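Local coordinates for protein LEC-6 (Caenorhabditis elegans, PDB 3VV1) that binds galactosides as a galectin, with a preference for saccharides containing fucose linked to galactose, at residues 50-55 with 61-66; 69-74 with 92-97. One frame throughout, in Å; residues are numbered along the deposited sequence.

Interaction 1: residues 50-55 with 61-66; sequences LVLLPT and FHINLR
Leu50 and Ile63 meet tip to tip across the interior of a galectin beta sandwich, CD1 of the leucine lying 3.8 Å from CG1 of the isoleucine. The strands behind them belong to the two opposed sheets, and their axes come no closer than 9.9 Å, running at 150° to each other; side chains alone bridge this gap.

Ile63 holds CG1 anti to its carbonyl carbon (chi1 -71°), which carries that branch inward to the leucine methyl, and it ends in CD1, which lies in the plane of the Phe61 ring at its edge. Phe61 adopts the crowded rotamer, with CG between the backbone N and the carbonyl carbon (chi1 70°). Its ring reaches across to strand 50-54 and meets two residues obliquely, both on the same side of the ring plane. CE1 approaches Leu52 CD1 at 4.1 Å, while CE2, across the ring, rests against the proline, 3.8 Å from Pro54 CG and 3.9 Å from Pro54 CB. Leu52 CD1 also lies 4.4 Å from Ile63 CD1, so one methyl serves both residues of the facing strand.

On neighbouring strands, Ile147 touches both Leu50 and Ile63, and Leu112 touches Leu52 and Ile63; from outside the strands Phe104 brings a second aromatic ring to Phe61. All five touching residues are buried, and every contact between the segments is carbon against carbon. Cohesion here therefore rests on dispersion and the exclusion of water, and the fit depends on the shapes of branched chains and rings without any directional bond to fix it.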
loop_
_atom_site.group_PDB
_atom_site.type_symbol
_atom_site.label_atom_id
_atom_site.label_comp_id
_atom_site.label_asym_id
_atom_site.label_seq_id
_atom_site.Cartn_x
_atom_site.Cartn_y
_atom_site.Cartn_z
ATOM N N LEU A 50 3.907 -6.447 12.598
ATOM C CA LEU A 50 5.149 -5.697 12.777
ATOM C C LEU A 50 6.221 -6.644 13.212
ATOM O O LEU A 50 5.944 -7.516 14.059
ATOM C CB LEU A 50 4.923 -4.682 13.896
ATOM C CG LEU A 50 3.858 -3.635 13.602
ATOM C CD1 LEU A 50 3.637 -2.844 14.889
ATOM C CD2 LEU A 50 4.297 -2.703 12.485
ATOM N N VAL A 51 7.429 -6.504 12.665
ATOM C CA VAL A 51 8.554 -7.261 13.284
ATOM C C VAL A 51 9.369 -6.158 13.929
ATOM O O VAL A 51 9.760 -5.188 13.233
ATOM C CB VAL A 51 9.371 -8.008 12.224
ATOM C CG1 VAL A 51 10.627 -8.644 12.893
ATOM C CG2 VAL A 51 8.488 -9.112 11.610
ATOM N N LEU A 52 9.561 -6.283 15.226
ATOM C CA LEU A 52 10.096 -5.177 16.046
ATOM C C LEU A 52 11.200 -5.637 16.968
ATOM O O LEU A 52 11.288 -6.800 17.340
ATOM C CB LEU A 52 8.973 -4.610 16.966
ATOM C CG LEU A 52 7.631 -4.198 16.500
ATOM C CD1 LEU A 52 6.732 -3.915 17.672
ATOM C CD2 LEU A 52 7.876 -2.933 15.639
ATOM N N LEU A 53 12.084 -4.704 17.308
ATOM C CA LEU A 53 13.142 -4.947 18.291
ATOM C C LEU A 53 13.072 -3.787 19.304
ATOM O O LEU A 53 13.455 -2.672 18.965
ATOM C CB LEU A 53 14.521 -4.943 17.565
ATOM C CG LEU A 53 15.794 -4.952 18.406
ATOM C CD1 LEU A 53 16.082 -6.324 18.911
ATOM C CD2 LEU A 53 17.025 -4.569 17.551
ATOM N N PRO A 54 12.558 -4.025 20.526
ATOM C CA PRO A 54 12.546 -2.953 21.509
ATOM C C PRO A 54 13.996 -2.604 21.815
ATOM O O PRO A 54 14.854 -3.504 21.856
ATOM C CB PRO A 54 11.866 -3.606 22.738
ATOM C CG PRO A 54 11.090 -4.762 22.184
ATOM C CD PRO A 54 11.997 -5.282 21.092
ATOM N N THR A 55 14.293 -1.315 22.018
ATOM C CA THR A 55 15.697 -0.871 22.246
ATOM C C THR A 55 15.815 -0.274 23.647
ATOM O O THR A 55 14.803 -0.069 24.329
ATOM C CB THR A 55 16.153 0.201 21.229
ATOM O OG1 THR A 55 15.416 1.406 21.495
ATOM C CG2 THR A 55 15.967 -0.272 19.767
ATOM N N PHE A 61 7.741 2.140 24.405
ATOM C CA PHE A 61 7.437 2.406 23.019
ATOM C C PHE A 61 5.948 2.207 22.878
ATOM O O PHE A 61 5.285 1.535 23.702
ATOM C CB PHE A 61 8.233 1.502 22.015
ATOM C CG PHE A 61 7.828 0.032 22.001
ATOM C CD1 PHE A 61 6.794 -0.423 21.198
ATOM C CD2 PHE A 61 8.569 -0.899 22.753
ATOM C CE1 PHE A 61 6.484 -1.787 21.145
ATOM C CE2 PHE A 61 8.235 -2.274 22.740
ATOM C CZ PHE A 61 7.192 -2.709 21.917
ATOM N N HIS A 62 5.392 2.769 21.824
ATOM C CA HIS A 62 3.949 2.519 21.603
ATOM C C HIS A 62 3.609 2.441 20.146
ATOM O O HIS A 62 4.350 2.936 19.287
ATOM C CB HIS A 62 3.061 3.568 22.336
ATOM C CG HIS A 62 3.259 4.954 21.860
ATOM N ND1 HIS A 62 4.131 5.821 22.449
ATOM C CD2 HIS A 62 2.704 5.633 20.784
ATOM C CE1 HIS A 62 4.068 6.996 21.823
ATOM N NE2 HIS A 62 3.216 6.883 20.796
ATOM N N ILE A 63 2.448 1.795 19.885
ATOM C CA ILE A 63 1.810 1.816 18.565
ATOM C C ILE A 63 0.468 2.484 18.775
ATOM O O ILE A 63 -0.276 2.079 19.661
ATOM C CB ILE A 63 1.603 0.382 18.051
ATOM C CG1 ILE A 63 2.915 -0.325 17.657
ATOM C CG2 ILE A 63 0.731 0.437 16.814
ATOM C CD1 ILE A 63 3.658 -1.001 18.728
ATOM N N ASN A 64 0.171 3.506 17.982
ATOM C CA ASN A 64 -1.197 4.135 17.960
ATOM C C ASN A 64 -1.921 3.814 16.672
ATOM O O ASN A 64 -1.339 3.994 15.589
ATOM C CB ASN A 64 -1.118 5.651 18.077
ATOM C CG ASN A 64 -0.698 6.115 19.452
ATOM O OD1 ASN A 64 -0.959 5.449 20.456
ATOM N ND2 ASN A 64 0.004 7.233 19.498
ATOM N N LEU A 65 -3.173 3.350 16.788
ATOM C CA LEU A 65 -4.068 3.234 15.615
ATOM C C LEU A 65 -5.002 4.427 15.749
ATOM O O LEU A 65 -5.811 4.468 16.705
ATOM C CB LEU A 65 -4.826 1.901 15.658
ATOM C CG LEU A 65 -3.992 0.636 15.831
ATOM C CD1 LEU A 65 -4.884 -0.618 15.905
ATOM C CD2 LEU A 65 -2.925 0.493 14.740
ATOM N N ARG A 66 -4.816 5.426 14.904
ATOM C CA ARG A 66 -5.434 6.768 15.111
ATOM C C ARG A 66 -6.478 7.004 14.024
ATOM O O ARG A 66 -6.206 6.716 12.840
ATOM C CB ARG A 66 -4.410 7.932 14.913
ATOM C CG ARG A 66 -3.305 7.873 15.914
ATOM C CD ARG A 66 -2.403 9.074 15.698
ATOM N NE ARG A 66 -3.103 10.062 16.409
ATOM C CZ ARG A 66 -2.689 10.686 17.517
ATOM N NH1 ARG A 66 -1.509 10.472 18.086
ATOM N NH2 ARG A 66 -3.513 11.518 18.045
#

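Interaction 2: residues 69-74 with 92-97. With GAL (beta-D-galactopyranose), chain C; FUC (alpha-L-fucopyranose), chain B.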
loop_
_atom_site.group_PDB
_atom_site.type_symbol
_atom_site.label_atom_id
_atom_site.label_comp_id
_atom_site.label_asym_id
_atom_site.label_seq_id
_atom_site.Cartn_x
_atom_site.Cartn_y
_atom_site.Cartn_z
ATOM N N ASP A 69 -9.650 12.064 14.567
ATOM C CA ASP A 69 -10.126 12.741 15.794
ATOM C C ASP A 69 -9.590 12.132 17.093
ATOM O O ASP A 69 -9.645 12.822 18.153
ATOM C CB ASP A 69 -11.626 12.699 15.840
ATOM C CG ASP A 69 -12.231 13.496 14.705
ATOM O OD1 ASP A 69 -11.657 14.540 14.294
ATOM O OD2 ASP A 69 -13.270 13.076 14.197
ATOM N N ASP A 70 -9.148 10.850 17.060
ATOM C CA ASP A 70 -8.875 10.177 18.332
ATOM C C ASP A 70 -7.956 9.028 18.158
ATOM O O ASP A 70 -7.738 8.588 17.002
ATOM C CB ASP A 70 -10.199 9.730 18.997
ATOM C CG ASP A 70 -10.758 10.789 19.918
ATOM O OD1 ASP A 70 -10.026 11.297 20.846
ATOM O OD2 ASP A 70 -11.924 11.140 19.697
ATOM N N ILE A 71 -7.454 8.483 19.268
ATOM C CA ILE A 71 -6.664 7.256 19.206
ATOM C C ILE A 71 -7.585 6.058 19.523
ATOM O O ILE A 71 -8.172 5.980 20.617
ATOM C CB ILE A 71 -5.490 7.242 20.197
ATOM C CG1 ILE A 71 -4.544 8.414 19.851
ATOM C CG2 ILE A 71 -4.795 5.879 20.110
ATOM C CD1 ILE A 71 -3.506 8.637 20.955
ATOM N N VAL A 72 -7.816 5.183 18.547
ATOM C CA VAL A 72 -8.664 3.995 18.805
ATOM C C VAL A 72 -7.952 3.000 19.712
ATOM O O VAL A 72 -8.560 2.441 20.623
ATOM C CB VAL A 72 -9.067 3.318 17.488
ATOM C CG1 VAL A 72 -9.631 1.894 17.719
ATOM C CG2 VAL A 72 -10.097 4.185 16.759
ATOM N N LEU A 73 -6.643 2.766 19.475
ATOM C CA LEU A 73 -5.845 1.946 20.373
ATOM C C LEU A 73 -4.454 2.482 20.507
ATOM O O LEU A 73 -3.769 2.747 19.496
ATOM C CB LEU A 73 -5.779 0.503 19.853
ATOM C CG LEU A 73 -4.785 -0.411 20.594
ATOM C CD1 LEU A 73 -5.111 -0.623 22.085
ATOM C CD2 LEU A 73 -4.731 -1.761 19.920
ATOM N N HIS A 74 -4.046 2.709 21.774
ATOM C CA HIS A 74 -2.675 3.070 22.104
ATOM C C HIS A 74 -2.179 1.846 22.831
ATOM O O HIS A 74 -2.675 1.509 23.909
ATOM C CB HIS A 74 -2.741 4.308 23.035
ATOM C CG HIS A 74 -1.436 4.643 23.750
ATOM N ND1 HIS A 74 -0.428 5.312 23.130
ATOM C CD2 HIS A 74 -1.037 4.479 25.073
ATOM C CE1 HIS A 74 0.569 5.583 24.009
ATOM N NE2 HIS A 74 0.207 5.047 25.208
ATOM N N GLY A 92 -10.384 13.469 22.600
ATOM C CA GLY A 92 -9.033 13.779 22.926
ATOM C C GLY A 92 -8.591 13.435 24.336
ATOM O O GLY A 92 -7.420 13.603 24.670
ATOM N N GLY A 93 -9.515 12.960 25.170
ATOM C CA GLY A 93 -9.157 12.535 26.521
ATOM C C GLY A 93 -8.949 11.027 26.677
ATOM O O GLY A 93 -9.734 10.218 26.162
ATOM N N TRP A 94 -7.896 10.636 27.398
ATOM C CA TRP A 94 -7.669 9.233 27.696
ATOM C C TRP A 94 -8.799 8.616 28.442
ATOM O O TRP A 94 -9.340 9.203 29.400
ATOM C CB TRP A 94 -6.374 9.083 28.563
ATOM C CG TRP A 94 -5.074 9.377 27.839
ATOM C CD1 TRP A 94 -4.153 10.410 28.090
ATOM C CD2 TRP A 94 -4.530 8.625 26.717
ATOM N NE1 TRP A 94 -3.100 10.352 27.196
ATOM C CE2 TRP A 94 -3.263 9.302 26.340
ATOM C CE3 TRP A 94 -4.954 7.478 25.992
ATOM C CZ2 TRP A 94 -2.478 8.858 25.264
ATOM C CZ3 TRP A 94 -4.152 7.039 24.929
ATOM C CH2 TRP A 94 -2.910 7.697 24.603
ATOM N N GLN A 95 -9.067 7.364 28.086
ATOM C CA GLN A 95 -10.142 6.625 28.730
ATOM C C GLN A 95 -9.537 5.681 29.772
ATOM O O GLN A 95 -8.504 6.013 30.354
ATOM C CB GLN A 95 -11.028 5.945 27.639
ATOM C CG GLN A 95 -11.659 7.048 26.770
ATOM C CD GLN A 95 -12.504 6.476 25.636
ATOM O OE1 GLN A 95 -11.973 5.879 24.712
ATOM N NE2 GLN A 95 -13.806 6.671 25.720
ATOM N N SER A 96 -10.170 4.546 30.061
ATOM C CA SER A 96 -9.679 3.607 31.085
ATOM C C SER A 96 -8.541 2.740 30.562
ATOM O O SER A 96 -8.637 2.178 29.440
ATOM C CB SER A 96 -10.855 2.664 31.466
ATOM O OG SER A 96 -10.425 2.024 32.643
ATOM N N GLU A 97 -7.476 2.591 31.358
ATOM C CA GLU A 97 -6.377 1.740 30.933
ATOM C C GLU A 97 -6.721 0.244 31.152
ATOM O O GLU A 97 -7.319 -0.138 32.188
ATOM C CB GLU A 97 -5.115 2.041 31.734
ATOM C CG GLU A 97 -4.573 3.414 31.406
ATOM C CD GLU A 97 -3.329 3.761 32.231
ATOM O OE1 GLU A 97 -3.056 3.093 33.259
ATOM O OE2 GLU A 97 -2.683 4.747 31.857
HETATM C C1 GAL C . -0.084 8.049 30.466
HETATM C C2 GAL C . 1.124 8.263 29.503
HETATM C C3 GAL C . 0.648 8.380 28.103
HETATM C C4 GAL C . -0.237 7.171 27.762
HETATM C C5 GAL C . -1.349 7.059 28.817
HETATM C C6 GAL C . -2.289 5.867 28.520
HETATM O O2 GAL C . 1.784 9.450 29.882
HETATM O O3 GAL C . 1.788 8.358 27.201
HETATM O O4 GAL C . 0.564 5.967 27.738
HETATM O O5 GAL C . -0.803 6.877 30.075
HETATM O O6 GAL C . -3.304 5.811 29.539
HETATM C C1 FUC B . 1.852 7.547 34.664
HETATM C C2 FUC B . 1.194 6.174 34.188
HETATM C C3 FUC B . -0.287 6.383 33.735
HETATM C C4 FUC B . -0.526 7.693 32.933
HETATM C C5 FUC B . -0.321 8.915 33.848
HETATM C C6 FUC B . -0.536 10.137 32.977
HETATM O O1 FUC B . 2.392 7.429 35.972
HETATM O O2 FUC B . 1.403 4.950 35.109
HETATM O O3 FUC B . -0.531 5.302 32.911
HETATM O O4 FUC B . 0.432 7.772 31.756
HETATM O O5 FUC B . 1.072 8.858 34.346
#
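His74 and Trp94 meet edge to face in the carbohydrate-recognition site of this galectin fold, a worked example of how one aromatic ring can serve protein and sugar at once. The benzo corner of the indole does the touching: Trp94 CH2 lies over one face of the imidazole, offset toward its rim and 3.5 Å from His74 CG. The two planes are inclined at 55°. His74 places CG anti to its backbone N (chi1 166°), presenting that face to the tryptophan while NE2 points to galactose. Ile71 CD1 adds an oblique contact with the same corner, 3.8 Å from Trp94 CH2. Together these residues form the close-packed part of the contact.

Near the chain corner at Val72, the joint is polar. Asp70 OD1 accepts from Gly92 N over 2.8 Å through its syn lone pair, the N-H...O angle a moderately bent 149°. Thr89 OG1 also bonds to OD1, while the Gly91 N-H bonds to OD2, so both carboxylate oxygens are engaged.

Between the two protein segments the outer side is looser: Gly92 and Trp94 are open to solvent in part, and Glu97 stands away from residues 69-74. The sugars engage this side instead. Galactose lies against the indole, with C5 centred over one face of the ring system, 3.9 Å above it. At the edge of the buried imidazole, near its plane, His74 NE2 shares a 2.7 Å hydrogen bond with galactose O4. Arg99 holds the other carboxylate oxygen of Glu97 in a salt bridge, leaving Glu97 OE2 to accept from galactose O6 at 2.6 Å and from fucose O3 at a very short 2.5 Å.

Interactions 1 and 2 lie about 17 Å apart, centre to centre, yet they join directly through neighbouring antiparallel strands 60-66 and 71-78. Residues 61-66 turn Phe61 and Ile63 into the sandwich core, while His62 and Asn64 face the sugar-binding side. Asn64 OD1 bonds to His74 ND1 over 2.7 Å; as a second-shell partner it helps orient the imidazole whose other nitrogen meets galactose. His62 CG packs 3.5 Å from His74 CE1. Further along, Leu65 pairs with a classic beta bulge at Val72 and Leu73. The core contact itself stays remote from saccharide: the side chain of Phe61 is about 11 Å from the bound galactose, nearest atoms.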